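Local coordinates for protein transcriptional regulator ComR (Streptococcus vestibularis F0396, PDB 6HU8) that regulates competence as the pheromone-responsive transcription factor of the streptococcal ComRS system and probably binds DNA through its helix-turn-helix domain, at residues I11-R15 against L37-E41; E23-L27 against Y54-L59; R84-F88 against K100-I104; I125-I129 against L164-Y168. Residue numbers count along the deposited sequence, not the author numbering.

Contact 1: I11-R15 against L37-E41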
loop_
_atom_site.group_PDB
_atom_site.type_symbol
_atom_site.label_atom_id
_atom_site.label_comp_id
_atom_site.label_asym_id
_atom_site.label_seq_id
_atom_site.Cartn_x
_atom_site.Cartn_y
_atom_site.Cartn_z
ATOM N N ILE A 11 4.714 26.841 12.618
ATOM C CA ILE A 11 5.474 26.587 11.414
ATOM C C ILE A 11 5.346 27.758 10.450
ATOM O O ILE A 11 6.345 28.253 9.909
ATOM C CB ILE A 11 5.003 25.295 10.728
ATOM C CG1 ILE A 11 5.423 24.070 11.557
ATOM C CG2 ILE A 11 5.557 25.217 9.322
ATOM C CD1 ILE A 11 4.738 22.763 11.117
ATOM N N LYS A 12 4.107 28.182 10.233
ATOM C CA LYS A 12 3.830 29.270 9.314
ATOM C C LYS A 12 4.479 30.576 9.771
ATOM O O LYS A 12 5.026 31.326 8.946
ATOM C CB LYS A 12 2.320 29.464 9.152
ATOM C CG LYS A 12 1.935 30.564 8.159
ATOM C CD LYS A 12 0.466 30.447 7.786
ATOM C CE LYS A 12 -0.329 31.678 8.185
ATOM N NZ LYS A 12 -0.227 32.765 7.169
ATOM N N THR A 13 4.413 30.856 11.072
ATOM C CA THR A 13 4.972 32.105 11.589
ATOM C C THR A 13 6.483 32.135 11.405
ATOM O O THR A 13 7.043 33.155 11.003
ATOM C CB THR A 13 4.618 32.324 13.071
ATOM O OG1 THR A 13 3.206 32.513 13.188
ATOM C CG2 THR A 13 5.309 33.563 13.617
ATOM N N GLU A 14 7.139 31.013 11.650
ATOM C CA GLU A 14 8.595 30.974 11.531
ATOM C C GLU A 14 9.057 31.034 10.072
ATOM O O GLU A 14 10.054 31.694 9.753
ATOM C CB GLU A 14 9.149 29.721 12.200
ATOM C CG GLU A 14 10.655 29.612 12.146
ATOM C CD GLU A 14 11.342 30.701 12.950
ATOM O OE1 GLU A 14 12.392 31.204 12.490
ATOM O OE2 GLU A 14 10.831 31.050 14.042
ATOM N N ARG A 15 8.345 30.329 9.193
ATOM C CA ARG A 15 8.635 30.399 7.766
ATOM C C ARG A 15 8.568 31.849 7.277
ATOM O O ARG A 15 9.476 32.328 6.580
ATOM C CB ARG A 15 7.657 29.523 6.966
ATOM C CG ARG A 15 7.937 29.531 5.463
ATOM C CD ARG A 15 6.990 28.654 4.657
ATOM N NE ARG A 15 5.577 28.983 4.867
ATOM C CZ ARG A 15 4.954 30.041 4.352
ATOM N NH1 ARG A 15 5.621 30.923 3.614
ATOM N NH2 ARG A 15 3.663 30.239 4.598
ATOM N N LEU A 37 2.373 21.069 2.931
ATOM C CA LEU A 37 2.689 22.191 3.831
ATOM C C LEU A 37 1.467 23.073 4.087
ATOM O O LEU A 37 1.167 23.397 5.228
ATOM C CB LEU A 37 3.846 23.038 3.271
ATOM C CG LEU A 37 4.241 24.274 4.116
ATOM C CD1 LEU A 37 4.594 23.889 5.559
ATOM C CD2 LEU A 37 5.413 25.001 3.479
ATOM N N ILE A 38 0.757 23.475 3.034
ATOM C CA ILE A 38 -0.459 24.273 3.231
ATOM C C ILE A 38 -1.502 23.650 4.189
ATOM O O ILE A 38 -2.086 24.356 5.005
ATOM C CB ILE A 38 -1.131 24.569 1.874
ATOM C CG1 ILE A 38 -0.265 25.562 1.096
ATOM C CG2 ILE A 38 -2.492 25.208 2.070
ATOM C CD1 ILE A 38 -0.701 25.740 -0.357
ATOM N N ARG A 39 -1.737 22.340 4.093
ATOM C CA ARG A 39 -2.711 21.682 4.953
ATOM C C ARG A 39 -2.233 21.711 6.408
ATOM O O ARG A 39 -3.038 21.833 7.340
ATOM C CB ARG A 39 -2.962 20.231 4.494
ATOM C CG ARG A 39 -3.839 20.134 3.242
ATOM C CD ARG A 39 -4.260 18.704 2.923
ATOM N NE ARG A 39 -3.137 17.837 2.576
ATOM C CZ ARG A 39 -2.688 17.665 1.337
ATOM N NH1 ARG A 39 -3.262 18.319 0.326
ATOM N NH2 ARG A 39 -1.660 16.859 1.108
ATOM N N ILE A 40 -0.921 21.614 6.601
ATOM C CA ILE A 40 -0.355 21.700 7.955
ATOM C C ILE A 40 -0.537 23.113 8.503
ATOM O O ILE A 40 -1.077 23.294 9.599
ATOM C CB ILE A 40 1.149 21.306 7.968
ATOM C CG1 ILE A 40 1.315 19.807 7.686
ATOM C CG2 ILE A 40 1.827 21.725 9.291
ATOM C CD1 ILE A 40 2.758 19.390 7.454
ATOM N N GLU A 41 -0.122 24.122 7.727
ATOM C CA GLU A 41 -0.209 25.507 8.191
ATOM C C GLU A 41 -1.648 25.955 8.424
ATOM O O GLU A 41 -1.886 26.846 9.235
ATOM C CB GLU A 41 0.475 26.464 7.203
ATOM C CG GLU A 41 2.006 26.259 7.137
ATOM C CD GLU A 41 2.733 27.301 6.284
ATOM O OE1 GLU A 41 2.063 28.056 5.552
ATOM O OE2 GLU A 41 3.981 27.364 6.345
#
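Charge pairing dominates the meeting of helices 3-17 and 34-41, whose short segments run at 114° with axes 10.6 Å apart. Arg15 presents the edge of its guanidinium to Glu41 in a two-pronged salt bridge: Arg15 NE donates to Glu41 OE2 (2.7 Å, 174°) and Arg15 NH2 to Glu41 OE1 (2.9 Å). Both residues are buried, and each has a further polar partner: Arg22 pairs with the Glu41 carboxylate, and Arg15 NH1 reaches the carbonyl of Met20. Glu41 therefore ties together the first three helices. Apolar packing lies beside the ion pair. Ile11 CD1 touches Ile40 CG2 at 3.6 Å, and Ile11 CG2 lies 4.1 Å from Leu37 CD1. Lys12 rests its CB against the Glu41 carboxylate (Lys12 CB to Glu41 CD 3.6 Å), whereas its ammonium turns away to Glu16. A buried Arg-Glu bridge of this kind between the first and third helices is familiar from phage repressors and fits the Cro/C1-type helix-turn-helix fold, in which helix 34-41 would be the recognition helix.

Contact 2: E23-L27 against Y54-L59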
loop_
_atom_site.group_PDB
_atom_site.type_symbol
_atom_site.label_atom_id
_atom_site.label_comp_id
_atom_site.label_asym_id
_atom_site.label_seq_id
_atom_site.Cartn_x
_atom_site.Cartn_y
_atom_site.Cartn_z
ATOM N N GLU A 23 7.359 27.311 -1.689
ATOM C CA GLU A 23 8.118 26.561 -2.692
ATOM C C GLU A 23 9.585 26.446 -2.265
ATOM O O GLU A 23 10.209 25.404 -2.478
ATOM C CB GLU A 23 8.019 27.210 -4.093
ATOM C CG GLU A 23 6.715 26.909 -4.835
ATOM C CD GLU A 23 5.515 27.660 -4.276
ATOM O OE1 GLU A 23 5.730 28.669 -3.571
ATOM O OE2 GLU A 23 4.352 27.245 -4.544
ATOM N N VAL A 24 10.132 27.511 -1.679
ATOM C CA VAL A 24 11.524 27.472 -1.203
ATOM C C VAL A 24 11.678 26.439 -0.082
ATOM O O VAL A 24 12.592 25.611 -0.102
ATOM C CB VAL A 24 12.000 28.846 -0.711
ATOM C CG1 VAL A 24 13.319 28.728 0.076
ATOM C CG2 VAL A 24 12.170 29.813 -1.901
ATOM N N LEU A 25 10.774 26.469 0.886
ATOM C CA LEU A 25 10.857 25.496 1.985
ATOM C C LEU A 25 10.794 24.066 1.422
ATOM O O LEU A 25 11.599 23.195 1.794
ATOM C CB LEU A 25 9.746 25.745 3.015
ATOM C CG LEU A 25 9.963 25.043 4.375
ATOM C CD1 LEU A 25 9.338 25.850 5.514
ATOM C CD2 LEU A 25 9.415 23.635 4.370
ATOM N N CYS A 26 9.878 23.822 0.482
ATOM C CA CYS A 26 9.632 22.456 0.041
ATOM C C CYS A 26 10.661 21.912 -0.953
ATOM O O CYS A 26 10.673 20.704 -1.230
ATOM C CB CYS A 26 8.232 22.342 -0.562
ATOM S SG CYS A 26 6.916 22.550 0.677
ATOM N N LEU A 27 11.528 22.783 -1.466
ATOM C CA LEU A 27 12.564 22.387 -2.438
ATOM C C LEU A 27 11.970 21.531 -3.548
ATOM O O LEU A 27 11.005 21.958 -4.182
ATOM C CB LEU A 27 13.721 21.658 -1.740
ATOM C CG LEU A 27 14.437 22.553 -0.706
ATOM C CD1 LEU A 27 15.495 21.766 0.087
ATOM C CD2 LEU A 27 15.061 23.787 -1.344
ATOM N N TYR A 54 11.802 17.315 8.534
ATOM C CA TYR A 54 12.269 18.021 7.345
ATOM C C TYR A 54 12.060 19.529 7.510
ATOM O O TYR A 54 12.964 20.335 7.244
ATOM C CB TYR A 54 11.548 17.492 6.092
ATOM C CG TYR A 54 11.798 18.344 4.850
ATOM C CD1 TYR A 54 12.955 18.180 4.100
ATOM C CD2 TYR A 54 10.891 19.322 4.456
ATOM C CE1 TYR A 54 13.206 18.967 2.978
ATOM C CE2 TYR A 54 11.133 20.136 3.309
ATOM C CZ TYR A 54 12.298 19.941 2.605
ATOM O OH TYR A 54 12.569 20.682 1.503
ATOM N N ILE A 55 10.859 19.899 7.953
ATOM C CA ILE A 55 10.473 21.295 8.106
ATOM C C ILE A 55 11.403 21.983 9.092
ATOM O O ILE A 55 11.860 23.116 8.852
ATOM C CB ILE A 55 8.998 21.432 8.577
ATOM C CG1 ILE A 55 8.040 21.056 7.433
ATOM C CG2 ILE A 55 8.704 22.846 9.080
ATOM C CD1 ILE A 55 6.572 20.969 7.852
ATOM N N ALA A 56 11.706 21.292 10.189
ATOM C CA ALA A 56 12.593 21.867 11.192
ATOM C C ALA A 56 14.002 22.032 10.627
ATOM O O ALA A 56 14.655 23.039 10.883
ATOM C CB ALA A 56 12.603 21.013 12.464
ATOM N N LYS A 57 14.471 21.059 9.849
ATOM C CA LYS A 57 15.780 21.209 9.220
ATOM C C LYS A 57 15.814 22.432 8.284
ATOM O O LYS A 57 16.780 23.182 8.278
ATOM C CB LYS A 57 16.166 19.947 8.452
ATOM C CG LYS A 57 17.617 19.945 7.996
ATOM C CD LYS A 57 17.915 18.822 7.031
ATOM C CE LYS A 57 19.376 18.858 6.582
ATOM N NZ LYS A 57 19.870 17.501 6.185
ATOM N N ARG A 58 14.752 22.639 7.510
ATOM C CA ARG A 58 14.724 23.744 6.540
ATOM C C ARG A 58 14.697 25.100 7.244
ATOM O O ARG A 58 15.210 26.091 6.723
ATOM C CB ARG A 58 13.515 23.608 5.614
ATOM C CG ARG A 58 13.527 22.385 4.701
ATOM C CD ARG A 58 14.540 22.474 3.553
ATOM N NE ARG A 58 14.303 23.639 2.692
ATOM C CZ ARG A 58 15.223 24.558 2.404
ATOM N NH1 ARG A 58 16.452 24.445 2.886
ATOM N NH2 ARG A 58 14.915 25.591 1.618
ATOM N N LEU A 59 14.099 25.145 8.435
ATOM C CA LEU A 59 13.999 26.396 9.202
ATOM C C LEU A 59 15.127 26.591 10.216
ATOM O O LEU A 59 15.155 27.598 10.909
ATOM C CB LEU A 59 12.658 26.466 9.934
ATOM C CG LEU A 59 11.421 26.536 9.035
ATOM C CD1 LEU A 59 10.148 26.449 9.867
ATOM C CD2 LEU A 59 11.426 27.783 8.097
#
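Leu25 is the bump that fits helix 22-26 onto helix 49-59: its side chain drops, knob-into-hole, into a hollow lined by Tyr54, Ile55, Arg58 and Leu59, and 106 Å² of the residue is covered. Leu25 CD1 meets Leu59 CD2 at 3.8 Å, while Leu25 CD2 lies 4.0 Å from Tyr54 CE2 and 4.2 Å from Ile55 CG1. Two residues lining the hollow, Tyr54 and Arg58, also turn their polar ends to the C-terminal end of helix 22-26. Tyr54 OH (2.7 Å) and Arg58 NE (2.9 Å) both donate to Leu25 O, and Arg58 NH2 donates to Val24 O (2.9 Å), so two carbonyls of the last helical turn receive side-chain donors. Leu27, the first residue to leave the helix, has positive phi; its CD1 covers one face of the Arg58 guanidinium, 3.4 Å from Arg58 NE, and abuts the Tyr54 ring edge. Arg15 and Ile11 of helix 3-17 close the interior from another side. The result is the compact helical core of a Cro/C1-type DNA-binding domain, where helix 22-26 opens the helix-turn-helix and helix 49-59 packs against it.

Contact 3: R84-F88 against K100-I104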
loop_
_atom_site.group_PDB
_atom_site.type_symbol
_atom_site.label_atom_id
_atom_site.label_comp_id
_atom_site.label_asym_id
_atom_site.label_seq_id
_atom_site.Cartn_x
_atom_site.Cartn_y
_atom_site.Cartn_z
ATOM N N ARG A 84 -2.201 -5.419 13.711
ATOM C CA ARG A 84 -3.204 -6.486 13.658
ATOM C C ARG A 84 -4.088 -6.368 12.415
ATOM O O ARG A 84 -4.352 -7.367 11.735
ATOM C CB ARG A 84 -4.076 -6.478 14.917
ATOM C CG ARG A 84 -3.395 -7.066 16.148
ATOM C CD ARG A 84 -4.292 -6.984 17.379
ATOM N NE ARG A 84 -3.530 -6.597 18.564
ATOM C CZ ARG A 84 -3.811 -5.537 19.315
ATOM N NH1 ARG A 84 -3.061 -5.241 20.373
ATOM N NH2 ARG A 84 -4.846 -4.767 19.007
ATOM N N LEU A 85 -4.527 -5.142 12.128
ATOM C CA LEU A 85 -5.349 -4.827 10.952
ATOM C C LEU A 85 -4.714 -5.252 9.621
ATOM O O LEU A 85 -5.351 -5.912 8.801
ATOM C CB LEU A 85 -5.648 -3.312 10.917
ATOM C CG LEU A 85 -6.074 -2.717 9.569
ATOM C CD1 LEU A 85 -7.378 -3.333 9.103
ATOM C CD2 LEU A 85 -6.196 -1.181 9.604
ATOM N N ILE A 86 -3.466 -4.853 9.404
ATOM C CA ILE A 86 -2.773 -5.106 8.146
ATOM C C ILE A 86 -2.470 -6.590 7.951
ATOM O O ILE A 86 -2.443 -7.080 6.821
ATOM C CB ILE A 86 -1.467 -4.290 8.074
ATOM C CG1 ILE A 86 -1.787 -2.791 8.125
ATOM C CG2 ILE A 86 -0.664 -4.631 6.813
ATOM C CD1 ILE A 86 -0.629 -1.905 7.775
ATOM N N LYS A 87 -2.261 -7.291 9.066
ATOM C CA LYS A 87 -1.941 -8.725 9.081
ATOM C C LYS A 87 -3.166 -9.604 8.803
ATOM O O LYS A 87 -3.036 -10.780 8.461
ATOM C CB LYS A 87 -1.331 -9.115 10.436
ATOM C CG LYS A 87 0.181 -9.030 10.477
ATOM C CD LYS A 87 0.707 -8.914 11.905
ATOM C CE LYS A 87 0.336 -10.105 12.765
ATOM N NZ LYS A 87 1.013 -9.979 14.085
ATOM N N PHE A 88 -4.349 -9.019 8.964
ATOM C CA PHE A 88 -5.629 -9.713 8.824
ATOM C C PHE A 88 -5.972 -10.015 7.350
ATOM O O PHE A 88 -6.249 -9.094 6.575
ATOM C CB PHE A 88 -6.717 -8.844 9.473
ATOM C CG PHE A 88 -8.010 -9.557 9.743
ATOM C CD1 PHE A 88 -8.910 -9.812 8.720
ATOM C CD2 PHE A 88 -8.345 -9.936 11.033
ATOM C CE1 PHE A 88 -10.105 -10.460 8.973
ATOM C CE2 PHE A 88 -9.542 -10.580 11.294
ATOM C CZ PHE A 88 -10.423 -10.844 10.259
ATOM N N LYS A 100 -12.627 -6.775 8.799
ATOM C CA LYS A 100 -11.503 -5.883 8.555
ATOM C C LYS A 100 -11.956 -4.429 8.469
ATOM O O LYS A 100 -11.297 -3.542 9.004
ATOM C CB LYS A 100 -10.762 -6.284 7.270
ATOM C CG LYS A 100 -9.351 -5.715 7.171
ATOM C CD LYS A 100 -8.459 -6.554 6.258
ATOM C CE LYS A 100 -7.089 -5.909 6.067
ATOM N NZ LYS A 100 -6.171 -6.766 5.257
ATOM N N LEU A 101 -13.077 -4.183 7.797
ATOM C CA LEU A 101 -13.612 -2.826 7.718
ATOM C C LEU A 101 -14.006 -2.327 9.109
ATOM O O LEU A 101 -13.828 -1.151 9.426
ATOM C CB LEU A 101 -14.802 -2.762 6.758
ATOM C CG LEU A 101 -14.496 -3.097 5.298
ATOM C CD1 LEU A 101 -15.787 -3.374 4.551
ATOM C CD2 LEU A 101 -13.730 -1.974 4.632
ATOM N N ASP A 102 -14.513 -3.224 9.953
ATOM C CA ASP A 102 -14.850 -2.836 11.318
ATOM C C ASP A 102 -13.599 -2.485 12.111
ATOM O O ASP A 102 -13.630 -1.591 12.957
ATOM C CB ASP A 102 -15.636 -3.937 12.027
ATOM C CG ASP A 102 -17.085 -3.996 11.573
ATOM O OD1 ASP A 102 -17.571 -2.996 10.995
ATOM O OD2 ASP A 102 -17.739 -5.037 11.798
ATOM N N LEU A 103 -12.493 -3.173 11.830
ATOM C CA LEU A 103 -11.250 -2.881 12.540
ATOM C C LEU A 103 -10.745 -1.497 12.163
ATOM O O LEU A 103 -10.317 -0.729 13.022
ATOM C CB LEU A 103 -10.190 -3.932 12.240
ATOM C CG LEU A 103 -10.549 -5.316 12.789
ATOM C CD1 LEU A 103 -9.536 -6.355 12.336
ATOM C CD2 LEU A 103 -10.663 -5.282 14.314
ATOM N N ILE A 104 -10.807 -1.193 10.870
ATOM C CA ILE A 104 -10.405 0.101 10.346
ATOM C C ILE A 104 -11.219 1.202 10.980
ATOM O O ILE A 104 -10.676 2.199 11.435
ATOM C CB ILE A 104 -10.575 0.164 8.812
ATOM C CG1 ILE A 104 -9.643 -0.842 8.139
ATOM C CG2 ILE A 104 -10.330 1.602 8.280
ATOM C CD1 ILE A 104 -10.068 -1.216 6.751
HETATM O O HOH W 1 -3.874 -5.739 4.511
#
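Lys100, Leu85 and Phe88 carry most of the interface where the C-terminal end of helix 76-87 meets helix 94-111. Lys100, with 87 Å² covered, stretches its fully extended side chain alongside the other segment, so that methylenes and ammonium play different parts. Its CG packs 3.6 Å from Leu85 CD1, its CE lies 3.2 Å from Leu85 O, and its NZ donates a 2.7 Å hydrogen bond to Phe88 O. The same NZ also donates to a water (2.6 Å) that in turn donates to Ile86 O at 3.0 Å. The ammonium is thus met by one carbonyl directly and by a second through water, where helix 76-87 gives way to the turn.

Leu85, with 86 Å² covered, is the apolar centre: beyond Lys100, its CD1 touches Ile104 CG1 at 3.5 Å and Leu103 CB at 4.3 Å. Leu126 of helix 117-131 packs against it as well, drawing a third helix into the junction. Phe88, just past the helix, points back across the turn; its CD1 lies 4.1 Å from Lys100 CD and its CD2 4.0 Å from Leu103 CD1, so the ring packs against both the lysine methylenes and Leu103. Two consecutive helices running in broadly opposing directions around such a side-chain core form a helical hairpin, the building unit of tetratricopeptide-type domains, here near the beginning of the ComR array.

Contact 4: I125-I129 against L164-Y168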
loop_
_atom_site.group_PDB
_atom_site.type_symbol
_atom_site.label_atom_id
_atom_site.label_comp_id
_atom_site.label_asym_id
_atom_site.label_seq_id
_atom_site.Cartn_x
_atom_site.Cartn_y
_atom_site.Cartn_z
ATOM N N ILE A 125 -7.120 4.152 2.257
ATOM C CA ILE A 125 -6.761 3.233 1.171
ATOM C C ILE A 125 -7.285 1.822 1.421
ATOM O O ILE A 125 -7.933 1.235 0.561
ATOM C CB ILE A 125 -5.231 3.145 0.963
ATOM C CG1 ILE A 125 -4.694 4.423 0.328
ATOM C CG2 ILE A 125 -4.862 1.930 0.091
ATOM C CD1 ILE A 125 -3.174 4.448 0.238
ATOM N N LEU A 126 -6.981 1.273 2.591
ATOM C CA LEU A 126 -7.491 -0.034 2.974
ATOM C C LEU A 126 -9.006 -0.085 2.854
ATOM O O LEU A 126 -9.570 -1.054 2.341
ATOM C CB LEU A 126 -7.073 -0.373 4.409
ATOM C CG LEU A 126 -5.584 -0.631 4.611
ATOM C CD1 LEU A 126 -5.255 -0.663 6.090
ATOM C CD2 LEU A 126 -5.199 -1.942 3.944
ATOM N N GLU A 127 -9.662 0.968 3.330
ATOM C CA GLU A 127 -11.114 1.019 3.333
ATOM C C GLU A 127 -11.668 1.096 1.912
ATOM O O GLU A 127 -12.611 0.379 1.582
ATOM C CB GLU A 127 -11.607 2.204 4.157
ATOM C CG GLU A 127 -13.099 2.185 4.422
ATOM C CD GLU A 127 -13.607 3.495 5.004
ATOM O OE1 GLU A 127 -14.289 3.455 6.046
ATOM O OE2 GLU A 127 -13.335 4.564 4.412
ATOM N N ASN A 128 -11.087 1.963 1.079
ATOM C CA ASN A 128 -11.548 2.133 -0.295
ATOM C C ASN A 128 -11.403 0.834 -1.106
ATOM O O ASN A 128 -12.366 0.367 -1.702
ATOM C CB ASN A 128 -10.800 3.287 -0.973
ATOM C CG ASN A 128 -11.332 4.667 -0.558
ATOM O OD1 ASN A 128 -12.254 4.768 0.247
ATOM N ND2 ASN A 128 -10.740 5.732 -1.106
ATOM N N ILE A 129 -10.213 0.243 -1.110
ATOM C CA ILE A 129 -9.988 -1.012 -1.823
ATOM C C ILE A 129 -10.903 -2.126 -1.292
ATOM O O ILE A 129 -11.614 -2.761 -2.070
ATOM C CB ILE A 129 -8.506 -1.479 -1.730
ATOM C CG1 ILE A 129 -7.582 -0.477 -2.425
ATOM C CG2 ILE A 129 -8.330 -2.872 -2.349
ATOM C CD1 ILE A 129 -6.111 -0.771 -2.262
ATOM N N LEU A 164 1.397 0.532 0.774
ATOM C CA LEU A 164 -0.047 0.683 0.682
ATOM C C LEU A 164 -0.431 1.795 -0.310
ATOM O O LEU A 164 -1.429 1.676 -1.013
ATOM C CB LEU A 164 -0.646 0.932 2.067
ATOM C CG LEU A 164 -0.538 -0.309 2.969
ATOM C CD1 LEU A 164 -0.996 -0.018 4.388
ATOM C CD2 LEU A 164 -1.319 -1.469 2.405
ATOM N N VAL A 165 0.344 2.875 -0.359
ATOM C CA VAL A 165 0.134 3.883 -1.396
ATOM C C VAL A 165 0.277 3.210 -2.766
ATOM O O VAL A 165 -0.506 3.446 -3.696
ATOM C CB VAL A 165 1.141 5.053 -1.272
ATOM C CG1 VAL A 165 1.048 5.966 -2.487
ATOM C CG2 VAL A 165 0.916 5.836 0.039
ATOM N N ILE A 166 1.293 2.368 -2.881
ATOM C CA ILE A 166 1.556 1.656 -4.130
ATOM C C ILE A 166 0.399 0.701 -4.444
ATOM O O ILE A 166 0.056 0.482 -5.607
ATOM C CB ILE A 166 2.899 0.886 -4.065
ATOM C CG1 ILE A 166 4.062 1.877 -4.056
ATOM C CG2 ILE A 166 3.039 -0.087 -5.252
ATOM C CD1 ILE A 166 5.425 1.239 -3.887
ATOM N N ASP A 167 -0.223 0.150 -3.408
ATOM C CA ASP A 167 -1.431 -0.640 -3.613
ATOM C C ASP A 167 -2.546 0.222 -4.242
ATOM O O ASP A 167 -3.203 -0.200 -5.209
ATOM C CB ASP A 167 -1.894 -1.243 -2.286
ATOM C CG ASP A 167 -2.615 -2.555 -2.462
ATOM O OD1 ASP A 167 -2.842 -2.969 -3.623
ATOM O OD2 ASP A 167 -2.951 -3.169 -1.429
ATOM N N TYR A 168 -2.742 1.432 -3.713
ATOM C CA TYR A 168 -3.782 2.337 -4.223
ATOM C C TYR A 168 -3.499 2.722 -5.675
ATOM O O TYR A 168 -4.424 2.885 -6.493
ATOM C CB TYR A 168 -3.882 3.597 -3.358
ATOM C CG TYR A 168 -5.243 4.260 -3.352
ATOM C CD1 TYR A 168 -6.409 3.503 -3.235
ATOM C CD2 TYR A 168 -5.367 5.648 -3.435
ATOM C CE1 TYR A 168 -7.657 4.109 -3.215
ATOM C CE2 TYR A 168 -6.608 6.265 -3.408
ATOM C CZ TYR A 168 -7.748 5.493 -3.302
ATOM O OH TYR A 168 -8.974 6.107 -3.270
#
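Extended side chains interlock helices 117-131 and 160-173, whose segments run nearly in the same direction, 32° apart at a 10.1 Å axis separation. Ile125, in the m,t rotamer, sends its chain across the gap: CD1 arrives 3.7 Å from Val165 CA and 3.5 Å from Leu164 O, while CG1 sits over the face of the Tyr168 ring in a CH-pi contact, 4.1 Å from the centroid. Tyr168 has chi1 in the t well (-153°), which carries its ring beside helix 117-131, where Ile129 CG1, on another m,t chain, meets the ring edge, 4.2 Å from Tyr168 CD1. Tyr168 OH then accepts a hydrogen bond from Asn128 ND2 (2.8 Å); Asn128 OD1 is held by Arg138. Leu126 and Leu164 are both m,t and bring their CD2 atoms to 4.2 Å. Helix 139-152 lies between the two in sequence and adds Tyr145, edge-to-face with Tyr168. This near-parallel packing of next-but-one helices is characteristic of stacked tetratricopeptide repeats, consistent with the ComR family domain.

Overall arrangement
Contacts 1 and 2 belong to the N-terminal helix-turn-helix domain and contacts 3 and 4 to the tetratricopeptide-like domain that follows. The first two interleave along the chain: their centres are 10 Å apart, and Ile11 and Arg15 pack on Ile55 and Leu59, so helices 3-17, 22-26, 34-41 and 49-59 share one core. Contacts 3 and 4 come in series, 13 Å apart between centres, joined by Leu85 and Ile104 on Leu126 and by Ile86 on Leu164. Between the pairs, centres lie 28 to 35 Å apart without touching. In this apo form, Arg39 of helix 34-41 nevertheless pairs with Glu117 at the start of helix 117-131, consistent with a DNA-binding domain docked on the repeat domain.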